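Local atomic coordinates of PbSGBP-B lipoprotein (Prevotella bryantii B14, PDB entry 6D2Y), a protein that probably binds polysaccharides as a surface lipoprotein of a polysaccharide utilization locus. Residues Y162-P175 and P192-K206. Sequence-based numbering, arbitrary orientation.
Sequences YPLEIKVGKDYTLP and PEDMPQHEDIVVSDK
An antiparallel strand pair inside an Ig-like IPT/TIG domain is the setting in which I166 and V168 of strand 165-168 meet V203 and I201 of strand 200-205. Five backbone hydrogen bonds join the segments: reciprocal N-H to O pairs link E165 with S204 and K167 with V202, and G169 N donates to D200 O at 2.8 Å. Strand alternation sorts the side chains. I166, V168, I201 and V203 share the buried face, where I166 CG2 meets I201 CG2 at 4.0 Å. On the other face K167 NZ makes a salt bridge to E165 OE1, met from above the carboxylate plane, and also donates to T173 OG1.

Beyond the paired strands, the loop before strand 200-205 folds back over the hairpin. V168 splits its two methyls: CG1, anti to the backbone N (chi1 178°), lies 3.8 Å from P196 CB, while CG2 touches selenomethionine M195 CE at 3.7 Å. P196 CD then sits over one face of the Y172 ring, 3.7 Å from its centroid, in a CH-pi contact. Y172 OH packs against P192 CG and is buried without a polar partner. K170 NZ closes this end through a salt bridge to the syn lone pair of E199 OE1 (2.9 Å). At the far end K206 CA lies over the centre of the Y162 ring, and a water links Y162 O to K206 N.

In its sheet, strand 165-168 lies between the short, weakly bonded strand 172-173 and strand 200-205; strand 200-205 also pairs with 208-215. I201 and V203 pack on strand 134-138 from the buried face, while L174 and loop residue M195 touch F189 of strand 186-190, in the same facing sheet.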
loop_
_atom_site.group_PDB
_atom_site.type_symbol
_atom_site.label_atom_id
_atom_site.label_comp_id
_atom_site.label_asym_id
_atom_site.label_seq_id
_atom_site.Cartn_x
_atom_site.Cartn_y
_atom_site.Cartn_z
ATOM N N TYR A 162 -6.411 -9.049 25.643
ATOM C CA TYR A 162 -5.271 -8.453 24.959
ATOM C C TYR A 162 -5.759 -7.502 23.873
ATOM O O TYR A 162 -6.053 -7.935 22.750
ATOM C CB TYR A 162 -4.364 -9.530 24.362
ATOM C CG TYR A 162 -2.905 -9.129 24.313
ATOM C CD1 TYR A 162 -2.488 -8.047 23.547
ATOM C CD2 TYR A 162 -1.946 -9.831 25.034
ATOM C CE1 TYR A 162 -1.159 -7.674 23.498
ATOM C CE2 TYR A 162 -0.611 -9.464 24.992
ATOM C CZ TYR A 162 -0.224 -8.385 24.223
ATOM O OH TYR A 162 1.100 -8.016 24.176
ATOM N N PRO A 163 -5.858 -6.208 24.163
ATOM C CA PRO A 163 -6.396 -5.268 23.174
ATOM C C PRO A 163 -5.367 -4.898 22.116
ATOM O O PRO A 163 -4.175 -4.760 22.399
ATOM C CB PRO A 163 -6.780 -4.043 24.019
ATOM C CG PRO A 163 -6.605 -4.466 25.472
ATOM C CD PRO A 163 -5.589 -5.554 25.452
ATOM N N LEU A 164 -5.846 -4.741 20.882
ATOM C CA LEU A 164 -5.016 -4.169 19.831
ATOM C C LEU A 164 -4.773 -2.698 20.128
ATOM O O LEU A 164 -5.663 -1.987 20.597
ATOM C CB LEU A 164 -5.679 -4.349 18.460
ATOM C CG LEU A 164 -4.988 -3.883 17.165
ATOM C CD1 LEU A 164 -5.571 -4.631 15.975
ATOM C CD2 LEU A 164 -5.107 -2.377 16.919
ATOM N N GLU A 165 -3.553 -2.243 19.860
ATOM C CA GLU A 165 -3.190 -0.859 20.113
ATOM C C GLU A 165 -2.429 -0.302 18.922
ATOM O O GLU A 165 -1.758 -1.034 18.189
ATOM C CB GLU A 165 -2.346 -0.724 21.385
ATOM C CG GLU A 165 -3.058 -1.186 22.641
ATOM C CD GLU A 165 -2.280 -0.861 23.896
ATOM O OE1 GLU A 165 -1.134 -1.341 24.025
ATOM O OE2 GLU A 165 -2.814 -0.120 24.750
ATOM N N ILE A 166 -2.556 1.005 18.735
ATOM C CA ILE A 166 -1.811 1.749 17.728
ATOM C C ILE A 166 -0.866 2.674 18.479
ATOM O O ILE A 166 -1.309 3.564 19.215
ATOM C CB ILE A 166 -2.737 2.537 16.794
ATOM C CG1 ILE A 166 -3.678 1.586 16.047
ATOM C CG2 ILE A 166 -1.922 3.376 15.824
ATOM C CD1 ILE A 166 -4.255 2.170 14.769
ATOM N N LYS A 167 0.434 2.455 18.318
ATOM C CA LYS A 167 1.455 3.253 18.984
ATOM C C LYS A 167 2.221 4.050 17.936
ATOM O O LYS A 167 2.774 3.473 16.993
ATOM C CB LYS A 167 2.407 2.370 19.790
ATOM C CG LYS A 167 1.764 1.677 20.984
ATOM C CD LYS A 167 2.677 1.730 22.203
ATOM C CE LYS A 167 2.330 0.641 23.211
ATOM N NZ LYS A 167 1.115 0.979 24.007
ATOM N N VAL A 168 2.250 5.367 18.104
ATOM C CA VAL A 168 2.974 6.263 17.213
ATOM C C VAL A 168 4.223 6.731 17.941
ATOM O O VAL A 168 4.134 7.410 18.973
ATOM C CB VAL A 168 2.108 7.452 16.773
ATOM C CG1 VAL A 168 2.912 8.389 15.883
ATOM C CG2 VAL A 168 0.870 6.954 16.053
ATOM N N GLY A 169 5.385 6.364 17.410
ATOM C CA GLY A 169 6.640 6.712 18.039
ATOM C C GLY A 169 6.936 5.869 19.261
ATOM O O GLY A 169 6.728 4.653 19.255
ATOM N N LYS A 170 7.412 6.512 20.323
ATOM C CA LYS A 170 7.870 5.819 21.517
ATOM C C LYS A 170 7.121 6.201 22.789
ATOM O O LYS A 170 7.160 5.432 23.755
ATOM C CB LYS A 170 9.381 6.053 21.736
ATOM C CG LYS A 170 9.833 7.512 22.028
ATOM C CD LYS A 170 9.529 8.485 20.887
ATOM C CE LYS A 170 9.997 9.892 21.190
ATOM N NZ LYS A 170 9.399 10.842 20.204
ATOM N N ASP A 171 6.439 7.347 22.820
ATOM C CA ASP A 171 5.729 7.793 24.010
ATOM C C ASP A 171 4.231 7.965 23.801
ATOM O O ASP A 171 3.525 8.299 24.760
ATOM C CB ASP A 171 6.312 9.117 24.522
ATOM C CG ASP A 171 7.825 9.138 24.499
ATOM O OD1 ASP A 171 8.400 10.039 23.850
ATOM O OD2 ASP A 171 8.441 8.256 25.131
ATOM N N TYR A 172 3.723 7.756 22.591
ATOM C CA TYR A 172 2.322 7.999 22.288
ATOM C C TYR A 172 1.596 6.694 21.995
ATOM O O TYR A 172 2.097 5.842 21.254
ATOM C CB TYR A 172 2.171 8.946 21.096
ATOM C CG TYR A 172 0.732 9.237 20.742
ATOM C CD1 TYR A 172 -0.005 10.174 21.457
ATOM C CD2 TYR A 172 0.105 8.572 19.695
ATOM C CE1 TYR A 172 -1.323 10.441 21.137
ATOM C CE2 TYR A 172 -1.212 8.834 19.368
ATOM C CZ TYR A 172 -1.921 9.768 20.093
ATOM O OH TYR A 172 -3.233 10.033 19.773
ATOM N N THR A 173 0.406 6.553 22.576
ATOM C CA THR A 173 -0.492 5.445 22.288
ATOM C C THR A 173 -1.852 6.013 21.914
ATOM O O THR A 173 -2.377 6.882 22.617
ATOM C CB THR A 173 -0.626 4.499 23.486
ATOM O OG1 THR A 173 0.662 3.971 23.827
ATOM C CG2 THR A 173 -1.564 3.346 23.151
ATOM N N LEU A 174 -2.409 5.535 20.810
ATOM C CA LEU A 174 -3.705 6.012 20.352
ATOM C C LEU A 174 -4.774 5.665 21.382
ATOM O O LEU A 174 -4.926 4.484 21.730
ATOM C CB LEU A 174 -4.055 5.397 18.998
ATOM C CG LEU A 174 -5.380 5.832 18.367
ATOM C CD1 LEU A 174 -5.349 7.308 18.003
ATOM C CD2 LEU A 174 -5.697 4.985 17.145
ATOM N N PRO A 175 -5.514 6.644 21.904
ATOM C CA PRO A 175 -6.561 6.329 22.883
ATOM C C PRO A 175 -7.632 5.440 22.269
ATOM O O PRO A 175 -8.025 5.616 21.113
ATOM C CB PRO A 175 -7.120 7.705 23.265
ATOM C CG PRO A 175 -6.046 8.683 22.878
ATOM C CD PRO A 175 -5.386 8.092 21.670
ATOM N N PRO A 192 -6.907 12.070 16.448
ATOM C CA PRO A 192 -6.712 13.036 17.537
ATOM C C PRO A 192 -6.001 14.288 17.047
ATOM O O PRO A 192 -5.458 14.353 15.943
ATOM C CB PRO A 192 -5.861 12.272 18.557
ATOM C CG PRO A 192 -6.056 10.837 18.225
ATOM C CD PRO A 192 -6.286 10.769 16.746
ATOM N N GLU A 193 -6.011 15.307 17.903
ATOM C CA GLU A 193 -5.387 16.574 17.553
ATOM C C GLU A 193 -3.871 16.538 17.676
ATOM O O GLU A 193 -3.197 17.381 17.077
ATOM C CB GLU A 193 -5.937 17.698 18.433
ATOM C CG GLU A 193 -7.306 18.212 18.015
ATOM C CD GLU A 193 -7.264 19.639 17.497
ATOM O OE1 GLU A 193 -6.221 20.043 16.938
ATOM O OE2 GLU A 193 -8.274 20.357 17.649
ATOM N N ASP A 194 -3.316 15.584 18.420
ATOM C CA ASP A 194 -1.917 15.641 18.825
ATOM C C ASP A 194 -1.192 14.331 18.546
ATOM O O ASP A 194 -0.312 13.921 19.308
ATOM C CB ASP A 194 -1.804 16.006 20.304
ATOM C CG ASP A 194 -2.407 14.947 21.212
ATOM O OD1 ASP A 194 -3.373 14.278 20.787
ATOM O OD2 ASP A 194 -1.916 14.783 22.348
HETATM N N MSE A 195 -1.528 13.648 17.457
HETATM C CA MSE A 195 -0.783 12.439 17.131
HETATM C C MSE A 195 0.561 12.865 16.542
HETATM O O MSE A 195 0.610 13.737 15.674
HETATM C CB MSE A 195 -1.548 11.523 16.164
HETATM C CG MSE A 195 -0.656 10.486 15.489
HETATM SE SE MSE A 195 -1.473 9.500 14.014
HETATM C CE MSE A 195 -2.436 8.144 15.003
ATOM N N PRO A 196 1.643 12.273 17.048
ATOM C CA PRO A 196 2.982 12.661 16.591
ATOM C C PRO A 196 3.151 12.482 15.091
ATOM O O PRO A 196 2.724 11.483 14.509
ATOM C CB PRO A 196 3.905 11.723 17.374
ATOM C CG PRO A 196 3.129 11.380 18.597
ATOM C CD PRO A 196 1.691 11.325 18.172
ATOM N N GLN A 197 3.796 13.463 14.474
ATOM C CA GLN A 197 4.014 13.477 13.038
ATOM C C GLN A 197 5.401 12.941 12.710
ATOM O O GLN A 197 6.321 13.006 13.533
ATOM C CB GLN A 197 3.862 14.898 12.501
ATOM C CG GLN A 197 2.428 15.361 12.453
ATOM C CD GLN A 197 2.307 16.857 12.274
ATOM O OE1 GLN A 197 3.086 17.469 11.546
ATOM N NE2 GLN A 197 1.306 17.452 12.916
ATOM N N HIS A 198 5.538 12.394 11.499
ATOM C CA HIS A 198 6.828 11.943 10.975
ATOM C C HIS A 198 7.497 10.935 11.910
ATOM O O HIS A 198 8.713 10.964 12.125
ATOM C CB HIS A 198 7.755 13.130 10.710
ATOM C CG HIS A 198 7.056 14.334 10.159
ATOM N ND1 HIS A 198 6.789 15.453 10.919
ATOM C CD2 HIS A 198 6.568 14.593 8.923
ATOM C CE1 HIS A 198 6.168 16.350 10.174
ATOM N NE2 HIS A 198 6.021 15.853 8.959
ATOM N N GLU A 199 6.698 10.035 12.475
ATOM C CA GLU A 199 7.200 9.004 13.369
ATOM C C GLU A 199 6.603 7.660 12.979
ATOM O O GLU A 199 5.574 7.583 12.299
ATOM C CB GLU A 199 6.885 9.326 14.835
ATOM C CG GLU A 199 7.574 10.580 15.348
ATOM C CD GLU A 199 8.414 10.317 16.581
ATOM O OE1 GLU A 199 7.926 10.584 17.701
ATOM O OE2 GLU A 199 9.560 9.843 16.429
ATOM N N ASP A 200 7.266 6.595 13.419
ATOM C CA ASP A 200 6.849 5.252 13.050
ATOM C C ASP A 200 5.530 4.889 13.722
ATOM O O ASP A 200 5.289 5.223 14.885
ATOM C CB ASP A 200 7.933 4.241 13.425
ATOM C CG ASP A 200 9.301 4.631 12.895
ATOM O OD1 ASP A 200 10.018 5.384 13.588
ATOM O OD2 ASP A 200 9.656 4.191 11.781
ATOM N N ILE A 201 4.672 4.203 12.972
ATOM C CA ILE A 201 3.369 3.758 13.448
ATOM C C ILE A 201 3.397 2.243 13.558
ATOM O O ILE A 201 3.730 1.548 12.589
ATOM C CB ILE A 201 2.243 4.225 12.514
ATOM C CG1 ILE A 201 2.207 5.750 12.469
ATOM C CG2 ILE A 201 0.904 3.670 12.969
ATOM C CD1 ILE A 201 1.199 6.293 11.511
ATOM N N VAL A 202 3.045 1.730 14.734
ATOM C CA VAL A 202 3.100 0.304 15.025
ATOM C C VAL A 202 1.715 -0.157 15.458
ATOM O O VAL A 202 1.117 0.428 16.369
ATOM C CB VAL A 202 4.147 -0.010 16.111
ATOM C CG1 VAL A 202 4.139 -1.493 16.447
ATOM C CG2 VAL A 202 5.531 0.435 15.655
ATOM N N VAL A 203 1.209 -1.194 14.799
ATOM C CA VAL A 203 -0.038 -1.846 15.177
ATOM C C VAL A 203 0.318 -3.129 15.913
ATOM O O VAL A 203 0.974 -4.014 15.349
ATOM C CB VAL A 203 -0.919 -2.137 13.953
ATOM C CG1 VAL A 203 -2.167 -2.901 14.374
ATOM C CG2 VAL A 203 -1.292 -0.844 13.252
ATOM N N SER A 204 -0.108 -3.232 17.168
ATOM C CA SER A 204 0.256 -4.354 18.022
ATOM C C SER A 204 -0.992 -5.018 18.577
ATOM O O SER A 204 -1.970 -4.343 18.910
ATOM C CB SER A 204 1.154 -3.899 19.178
ATOM O OG SER A 204 0.510 -2.914 19.969
ATOM N N ASP A 205 -0.950 -6.342 18.672
ATOM C CA ASP A 205 -2.009 -7.107 19.322
ATOM C C ASP A 205 -1.363 -8.299 20.023
ATOM O O ASP A 205 -0.154 -8.301 20.278
ATOM C CB ASP A 205 -3.098 -7.504 18.307
ATOM C CG ASP A 205 -2.582 -8.408 17.199
ATOM O OD1 ASP A 205 -1.393 -8.789 17.222
ATOM O OD2 ASP A 205 -3.379 -8.740 16.295
ATOM N N LYS A 206 -2.168 -9.321 20.325
ATOM C CA LYS A 206 -1.665 -10.475 21.064
ATOM C C LYS A 206 -0.584 -11.220 20.294
ATOM O O LYS A 206 0.308 -11.819 20.904
ATOM C CB LYS A 206 -2.819 -11.422 21.399
ATOM C CG LYS A 206 -2.480 -12.482 22.434
ATOM C CD LYS A 206 -3.563 -13.548 22.515
ATOM C CE LYS A 206 -3.225 -14.588 23.567
ATOM N NZ LYS A 206 -2.566 -15.773 22.954
HETATM O O HOH W 1 -4.801 -9.074 20.522
#